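Putative cytidylyltransferase (Burkholderia pseudomallei, PDB 5X9Q) transfers the adenylyl group of ATP to D-glycero-beta-D-manno-heptose 1-phosphate, giving ADP-D-glycero-beta-D-manno-heptose and diphosphate in heptose biosynthesis. Local coordinates at the interface of chains A and B. Sequence-based numbering; all coordinates share one arbitrary frame. Chains: chain A/B, Putative cytidylyltransferase.

The interface of chains A and B. Residues chain A 53-54, 57, 100-101; chain B 17, 96, 99-100.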
ATOM      1  N   VAL A  53       0.577  -3.295  -6.642  1.00 32.03           N
ATOM      2  CA  VAL A  53       0.020  -4.030  -5.511  1.00 29.56           C
ATOM      3  C   VAL A  53      -0.845  -5.200  -5.952  1.00 28.43           C
ATOM      4  O   VAL A  53      -0.886  -6.213  -5.263  1.00 32.74           O
ATOM      5  CB  VAL A  53      -0.770  -3.104  -4.540  1.00 27.09           C
ATOM      6  CG1 VAL A  53       0.187  -2.038  -3.947  1.00 26.21           C
ATOM      7  CG2 VAL A  53      -1.969  -2.467  -5.216  1.00 28.57           C
ATOM      8  N   SER A  54      -1.516  -5.066  -7.091  1.00 27.55           N
ATOM      9  CA  SER A  54      -2.350  -6.144  -7.606  1.00 30.53           C
ATOM     10  C   SER A  54      -1.443  -7.333  -7.898  1.00 29.00           C
ATOM     11  O   SER A  54      -1.759  -8.474  -7.559  1.00 30.06           O
ATOM     12  CB  SER A  54      -3.078  -5.706  -8.877  1.00 34.03           C
ATOM     13  OG  SER A  54      -4.154  -4.835  -8.572  1.00 48.24           O
ATOM     14  N   ALA A  57       0.185  -8.928  -4.723  1.00 22.11           N
ATOM     15  CA  ALA A  57      -0.800  -9.775  -4.053  1.00 27.25           C
ATOM     16  C   ALA A  57      -0.959 -11.131  -4.720  1.00 26.81           C
ATOM     17  O   ALA A  57      -0.974 -12.148  -4.032  1.00 30.48           O
ATOM     18  CB  ALA A  57      -2.148  -9.051  -3.957  1.00 26.38           C
ATOM     19  N   LEU A 100       2.882  -3.191   3.062  1.00 23.73           N
ATOM     20  CA  LEU A 100       1.907  -3.990   2.336  1.00 27.57           C
ATOM     21  C   LEU A 100       1.593  -5.309   3.038  1.00 28.10           C
ATOM     22  O   LEU A 100       2.492  -6.017   3.512  1.00 26.26           O
ATOM     23  CB  LEU A 100       2.427  -4.271   0.927  1.00 23.84           C
ATOM     24  CG  LEU A 100       2.567  -3.003   0.089  1.00 29.59           C
ATOM     25  CD1 LEU A 100       3.210  -3.296  -1.255  1.00 25.86           C
ATOM     26  CD2 LEU A 100       1.181  -2.360  -0.077  1.00 25.33           C
ATOM     27  N   GLU A 101       0.309  -5.638   3.084  1.00 27.77           N
ATOM     28  CA  GLU A 101      -0.139  -6.866   3.719  1.00 33.05           C
ATOM     29  C   GLU A 101       0.467  -8.104   3.081  1.00 27.49           C
ATOM     30  O   GLU A 101       0.789  -9.063   3.770  1.00 26.30           O
ATOM     31  CB  GLU A 101      -1.659  -6.991   3.663  1.00 28.92           C
ATOM     32  CG  GLU A 101      -2.149  -8.223   4.419  1.00 36.29           C
ATOM     33  CD  GLU A 101      -3.654  -8.275   4.560  1.00 57.17           C
ATOM     34  OE1 GLU A 101      -4.357  -7.648   3.732  1.00 60.39           O
ATOM     35  OE2 GLU A 101      -4.139  -8.912   5.526  1.00 75.41           O
TER
ATOM     36  N   PHE B  17      -6.997  -8.300  -0.814  1.00 54.39           N
ATOM     37  CA  PHE B  17      -7.048  -6.998  -0.146  1.00 49.65           C
ATOM     38  C   PHE B  17      -8.295  -6.165  -0.450  1.00 47.59           C
ATOM     39  O   PHE B  17      -8.655  -5.273   0.318  1.00 44.26           O
ATOM     40  CB  PHE B  17      -5.791  -6.185  -0.471  1.00 46.27           C
ATOM     41  CG  PHE B  17      -5.666  -5.815  -1.922  1.00 49.43           C
ATOM     42  CD1 PHE B  17      -6.498  -4.857  -2.480  1.00 48.80           C
ATOM     43  CD2 PHE B  17      -4.719  -6.423  -2.728  1.00 49.72           C
ATOM     44  CE1 PHE B  17      -6.387  -4.513  -3.814  1.00 54.61           C
ATOM     45  CE2 PHE B  17      -4.602  -6.085  -4.062  1.00 52.30           C
ATOM     46  CZ  PHE B  17      -5.437  -5.128  -4.606  1.00 55.22           C
ATOM     47  N   LEU B  96      -5.020   1.248  -3.198  1.00 33.19           N
ATOM     48  CA  LEU B  96      -3.683   1.382  -2.632  1.00 32.18           C
ATOM     49  C   LEU B  96      -3.735   1.262  -1.114  1.00 28.42           C
ATOM     50  O   LEU B  96      -2.990   0.488  -0.507  1.00 26.66           O
ATOM     51  CB  LEU B  96      -3.053   2.714  -3.060  1.00 31.01           C
ATOM     52  CG  LEU B  96      -2.058   2.558  -4.212  1.00 36.71           C
ATOM     53  CD1 LEU B  96      -0.731   2.025  -3.706  1.00 38.09           C
ATOM     54  CD2 LEU B  96      -2.613   1.617  -5.286  1.00 37.44           C
ATOM     55  N   ALA B  99      -4.492  -2.201   0.358  1.00 28.44           N
ATOM     56  CA  ALA B  99      -3.338  -3.099   0.298  1.00 25.25           C
ATOM     57  C   ALA B  99      -2.450  -2.959   1.524  1.00 24.68           C
ATOM     58  O   ALA B  99      -1.564  -3.774   1.743  1.00 27.61           O
ATOM     59  CB  ALA B  99      -2.529  -2.834  -0.963  1.00 25.05           C
ATOM     60  N   LEU B 100      -2.670  -1.925   2.328  1.00 24.84           N
ATOM     61  CA  LEU B 100      -1.804  -1.725   3.479  1.00 26.50           C
ATOM     62  C   LEU B 100      -2.178  -2.670   4.601  1.00 25.82           C
ATOM     63  O   LEU B 100      -3.356  -2.866   4.897  1.00 27.71           O
ATOM     64  CB  LEU B 100      -1.853  -0.273   3.965  1.00 25.03           C
ATOM     65  CG  LEU B 100      -1.245   0.716   2.963  1.00 25.13           C
ATOM     66  CD1 LEU B 100      -1.380   2.134   3.474  1.00 24.22           C
ATOM     67  CD2 LEU B 100       0.216   0.376   2.694  1.00 21.07           C
TER
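The ring of B:Phe17 turns an edge, not a face, to helix 50-62 of chain A: the methyl CB of A:Ala57 lies in the ring plane, 3.9 Å from CE2, and also borders CD2. Further round the same rim, CE2 reaches the backbone O of A:Val53 and CZ comes to 4.2 Å from the hydroxyl OG of A:Ser54, a loose contact. The phenyl rim thus follows one side of the helix. With CG between the backbone N and the carbonyl carbon (chi1 65°), the ring swings out from the 3-10 helix 17-20 towards A:Ala57.

Next to it, the methyl CB of B:Ala99 sits in the notch where A:Val53 and A:Leu100 meet, 4.0 Å from CB of A:Val53 and 3.8 Å from the branch CD2 of A:Leu100. CG1 of A:Val53 lies beside both CB of B:Ala99 and CD1 of B:Leu96, and CG2 beside CD2 of B:Leu96, the valine and leucine side chains crossing at a slant. A:Leu100 also sends CD2 to CD2 of its symmetry mate B:Leu100, 4.0 Å away, a methyl-to-methyl touch at an antiparallel bridge between the two backbones.

Main-chain atoms make a polar link here. The amide N of A:Glu101 donates to the carbonyl O of B:Ala99 over 3.0 Å, nearly straight at the hydrogen (175°) and almost in line with C=O. CD2 of A:Leu100 and CB of A:Glu101 flank that oxygen, giving the bond apolar neighbours.

Because the whole interface is two-fold symmetric, the same set recurs with the chains exchanged. The ring of B:Phe17 and the side chains of B:Leu96 and B:Ala99 pack on helix 50-62 of the other copy, while the bridge at residue 100 joins the two loops that follow helix 90-98. This patch contributes to the contact between the two nucleotidyltransferase subunits of the deposited dimer, which may be the working form, although the structure alone does not show this.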